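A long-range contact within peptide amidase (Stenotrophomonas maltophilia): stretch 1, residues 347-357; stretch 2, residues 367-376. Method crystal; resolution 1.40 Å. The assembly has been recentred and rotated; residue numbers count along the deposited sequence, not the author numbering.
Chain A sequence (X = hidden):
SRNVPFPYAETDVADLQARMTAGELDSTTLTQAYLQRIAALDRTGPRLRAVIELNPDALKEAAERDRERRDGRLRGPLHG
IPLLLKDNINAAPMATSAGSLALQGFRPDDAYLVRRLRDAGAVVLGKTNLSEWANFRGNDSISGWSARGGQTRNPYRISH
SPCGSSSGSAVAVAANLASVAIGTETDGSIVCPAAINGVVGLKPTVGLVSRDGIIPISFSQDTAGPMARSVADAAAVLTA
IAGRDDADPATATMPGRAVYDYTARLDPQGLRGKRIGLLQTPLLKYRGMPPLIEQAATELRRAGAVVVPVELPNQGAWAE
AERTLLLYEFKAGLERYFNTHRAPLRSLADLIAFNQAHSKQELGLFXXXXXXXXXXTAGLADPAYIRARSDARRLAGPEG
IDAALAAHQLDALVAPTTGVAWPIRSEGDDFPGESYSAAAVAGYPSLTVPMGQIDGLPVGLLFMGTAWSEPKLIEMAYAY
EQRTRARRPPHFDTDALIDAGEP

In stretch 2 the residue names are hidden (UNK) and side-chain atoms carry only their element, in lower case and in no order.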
# COMPACT_ATOMS: atom_id res chain seq x y z
N SER A 347 -2.83 7.36 -25.62
CA SER A 347 -3.93 8.12 -25.04
C SER A 347 -4.91 7.23 -24.30
O SER A 347 -4.88 6.00 -24.44
CB SER A 347 -4.68 8.88 -26.13
OG SER A 347 -5.34 7.96 -26.99
N LEU A 348 -5.78 7.85 -23.52
CA LEU A 348 -6.79 7.12 -22.79
C LEU A 348 -7.76 6.54 -23.83
O LEU A 348 -8.29 5.44 -23.64
CB LEU A 348 -7.52 8.06 -21.83
CG LEU A 348 -8.63 7.48 -20.95
CD1 LEU A 348 -8.19 6.16 -20.33
CD2 LEU A 348 -8.97 8.49 -19.87
N ALA A 349 -7.96 7.26 -24.92
CA ALA A 349 -8.84 6.79 -25.99
C ALA A 349 -8.30 5.48 -26.57
O ALA A 349 -9.07 4.57 -26.89
CB ALA A 349 -8.96 7.84 -27.09
N ASP A 350 -6.98 5.37 -26.70
CA ASP A 350 -6.36 4.15 -27.22
C ASP A 350 -6.64 2.98 -26.29
O ASP A 350 -6.87 1.86 -26.74
CB ASP A 350 -4.84 4.29 -27.36
CG ASP A 350 -4.44 5.33 -28.39
OD1 ASP A 350 -5.16 5.49 -29.39
OD2 ASP A 350 -3.38 5.97 -28.19
N LEU A 351 -6.59 3.23 -24.98
CA LEU A 351 -6.84 2.18 -24.00
C LEU A 351 -8.29 1.72 -24.08
O LEU A 351 -8.58 0.52 -24.07
CB LEU A 351 -6.52 2.68 -22.59
CG LEU A 351 -6.88 1.73 -21.44
CD1 LEU A 351 -6.16 0.40 -21.61
CD2 LEU A 351 -6.49 2.39 -20.11
N ILE A 352 -9.21 2.68 -24.16
CA ILE A 352 -10.63 2.36 -24.25
C ILE A 352 -10.89 1.53 -25.50
O ILE A 352 -11.64 0.55 -25.46
CB ILE A 352 -11.47 3.66 -24.30
CG1 ILE A 352 -11.38 4.37 -22.94
CG2 ILE A 352 -12.92 3.34 -24.66
CD1 ILE A 352 -11.97 5.76 -22.92
N ALA A 353 -10.25 1.90 -26.60
CA ALA A 353 -10.40 1.17 -27.86
C ALA A 353 -9.81 -0.23 -27.74
O ALA A 353 -10.38 -1.19 -28.26
CB ALA A 353 -9.72 1.93 -28.99
N PHE A 354 -8.68 -0.35 -27.05
CA PHE A 354 -8.04 -1.65 -26.88
C PHE A 354 -8.95 -2.61 -26.12
O PHE A 354 -9.12 -3.76 -26.54
CB PHE A 354 -6.71 -1.50 -26.13
CG PHE A 354 -6.06 -2.82 -25.80
CD1 PHE A 354 -6.46 -3.55 -24.68
CD2 PHE A 354 -5.06 -3.34 -26.62
CE1 PHE A 354 -5.87 -4.79 -24.39
CE2 PHE A 354 -4.47 -4.57 -26.33
CZ PHE A 354 -4.88 -5.30 -25.22
N ASN A 355 -9.52 -2.15 -25.02
CA ASN A 355 -10.39 -3.02 -24.23
C ASN A 355 -11.61 -3.46 -25.03
O ASN A 355 -12.08 -4.58 -24.88
CB ASN A 355 -10.83 -2.32 -22.94
CG ASN A 355 -9.69 -2.13 -21.97
OD1 ASN A 355 -8.76 -2.94 -21.92
ND2 ASN A 355 -9.76 -1.07 -21.17
N GLN A 356 -12.12 -2.57 -25.88
CA GLN A 356 -13.28 -2.90 -26.71
C GLN A 356 -12.91 -3.96 -27.73
O GLN A 356 -13.70 -4.87 -28.01
CB GLN A 356 -13.80 -1.65 -27.41
CG GLN A 356 -14.34 -0.59 -26.47
CD GLN A 356 -14.88 0.63 -27.20
OE1 GLN A 356 -14.16 1.27 -27.96
NE2 GLN A 356 -16.14 0.95 -26.96
N ALA A 357 -11.70 -3.85 -28.28
CA ALA A 357 -11.22 -4.80 -29.28
C ALA A 357 -10.90 -6.14 -28.63
O ALA A 357 -10.88 -7.18 -29.29
CB ALA A 357 -9.98 -4.25 -29.97
N UNK A 367 -17.28 -3.46 -16.77
CA UNK A 367 -16.88 -2.54 -17.83
C UNK A 367 -15.69 -1.62 -17.60
O UNK A 367 -14.80 -1.91 -16.80
N UNK A 368 -15.69 -0.51 -18.33
CA UNK A 368 -14.62 0.48 -18.24
C UNK A 368 -15.21 1.89 -18.18
O UNK A 368 -14.69 2.83 -18.79
n UNK A 368 -13.79 0.13 -23.13
c UNK A 368 -14.29 0.58 -20.80
c UNK A 368 -13.66 0.34 -19.43
o UNK A 368 -12.08 0.52 -21.73
c UNK A 368 -13.29 0.40 -21.93
N UNK A 369 -16.29 2.03 -17.42
CA UNK A 369 -16.99 3.30 -17.26
C UNK A 369 -16.15 4.45 -16.74
O UNK A 369 -16.36 5.60 -17.13
o UNK A 369 -20.04 -0.05 -16.26
c UNK A 369 -19.04 0.71 -16.30
o UNK A 369 -17.92 0.35 -15.89
c UNK A 369 -19.22 2.10 -16.88
c UNK A 369 -18.22 3.11 -16.36
N UNK A 370 -15.20 4.17 -15.85
CA UNK A 370 -14.36 5.24 -15.31
C UNK A 370 -13.40 5.75 -16.37
O UNK A 370 -13.12 6.95 -16.43
c UNK A 370 -13.68 3.92 -11.71
c UNK A 370 -15.24 5.74 -12.43
c UNK A 370 -14.52 4.47 -12.86
c UNK A 370 -13.61 4.76 -14.06
N UNK A 371 -12.89 4.85 -17.21
CA UNK A 371 -11.99 5.27 -18.29
C UNK A 371 -12.77 6.18 -19.23
O UNK A 371 -12.28 7.22 -19.65
c UNK A 371 -10.69 2.98 -18.34
c UNK A 371 -10.10 2.02 -19.37
c UNK A 371 -11.48 4.07 -19.08
c UNK A 371 -9.58 3.60 -17.51
N UNK A 372 -13.99 5.76 -19.56
CA UNK A 372 -14.85 6.52 -20.46
C UNK A 372 -15.19 7.89 -19.90
O UNK A 372 -15.11 8.89 -20.61
c UNK A 372 -17.13 6.60 -21.54
c UNK A 372 -16.15 5.73 -20.76
c UNK A 372 -15.81 4.47 -21.55
N UNK A 373 -15.55 7.95 -18.62
CA UNK A 373 -15.88 9.24 -18.02
C UNK A 373 -14.65 10.14 -17.94
O UNK A 373 -14.73 11.34 -18.20
c UNK A 373 -16.80 10.37 -15.94
c UNK A 373 -16.49 9.05 -16.63
o UNK A 373 -17.85 9.22 -14.13
o UNK A 373 -18.64 11.19 -14.68
c UNK A 373 -17.84 10.25 -14.84
N UNK A 374 -13.51 9.56 -17.58
CA UNK A 374 -12.28 10.34 -17.47
C UNK A 374 -11.85 10.92 -18.82
O UNK A 374 -11.38 12.06 -18.90
c UNK A 374 -11.16 9.48 -16.89
N UNK A 375 -12.03 10.15 -19.89
CA UNK A 375 -11.62 10.62 -21.21
C UNK A 375 -12.41 11.84 -21.68
O UNK A 375 -11.92 12.62 -22.50
o UNK A 375 -11.68 9.69 -24.61
o UNK A 375 -9.86 10.17 -23.48
c UNK A 375 -11.77 9.49 -22.23
c UNK A 375 -11.06 9.81 -23.53
N UNK A 376 -13.61 12.02 -21.14
CA UNK A 376 -14.46 13.14 -21.52
C UNK A 376 -14.22 14.41 -20.72
O UNK A 376 -14.86 15.43 -20.97
c UNK A 376 -15.93 12.73 -21.41
O HOH W 1 -7.72 10.28 -24.95

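Position 367 has backbone atoms alone and touches nothing on stretch 1; the absence of any side-chain atom makes it Gly 367.

Position 368 carries three carbons, the third bonded to one oxygen and one nitrogen, a terminal amide. The oxygen lies 2.9 Å from Asn 355 ND2, a donor, and the nitrogen 3.2 Å from Ile 352 O, an acceptor. Three carbons ending in an amide identify Gln 368. Both contacts are hydrogen bonds, with N-H...acceptor angles of 167° at OE1 and 159° from NE2.

Position 369 has three carbons, the last bearing two oxygens. Its nearest side-chain atom, CB, is 9.4 Å from Ile 352 CD1, so the carboxylate makes no contact; the atom count gives Glu 369.

Position 370 has four carbons forked at the second; its closest side-chain atom to stretch 1 is CB, 8.3 Å from Leu 348 CD2. The fork one carbon beyond CB defines Leu 370.

Position 371 repeats that pattern, but here CA-to-CB points toward the partner helix. The carbons sit among Leu 348, Leu 351, Ile 352 and Asn 355, a knob in a hole. The residue is Leu 371. Its CD1 lies 3.7 Å from Leu 351 CD2, its CD2 4.1 Å from Leu 348 CD1, and its CB 3.9 Å from Ile 352 CG1.

Position 372 has three carbons, the first carrying the other two, one of which lies 4.3 Å from Ile 352 CD1. Branching at CB without oxygen means Val 372. Although CA-to-CB points away, that atom, CG2, makes a peripheral apolar contact.

Position 373 again shows three carbons ending in two oxygens; CB, its nearest side-chain atom, is 8.2 Å from Leu 348 CD2. This is Glu 373, whose carboxylate is hydrogen-bonded elsewhere in the structure.

Position 374 has a single carbon, 3.8 Å from Leu 348 CD2, and is therefore Ala 374.

Position 375 has two carbons, the second with two oxygens. One carboxylate oxygen is 3.6 Å from Leu 348 CB, and the CB of position 375 is 3.8 Å from Ile 352 CD1. It is Asp 375. OD1 accepts from a water at 2.6 Å, and that water in turn accepts from Ala 349 N at 3.0 Å, so one solvent molecule bridges the carboxylate to the first turn of the other helix.

Position 376 has one carbon, 8.2 Å from Ile 352 CD1, and is Ala 376.

The helices run roughly antiparallel, at 149°, with axes 9.8 Å apart at closest approach, and together the stretches bury 454 Å². Antiparallel register places Leu 348 near Asp 375 (CA to CA 6.2 Å) and Ile 352 near Leu 371 (CA to CA 6.8 Å). Apolar packing around Leu 371 therefore lies between two polar links: the Gln 368 amide, which engages a side chain and a backbone carbonyl, and the water-mediated link from Asp 375.

Stretch 2 (367-376) GQELLVEADA
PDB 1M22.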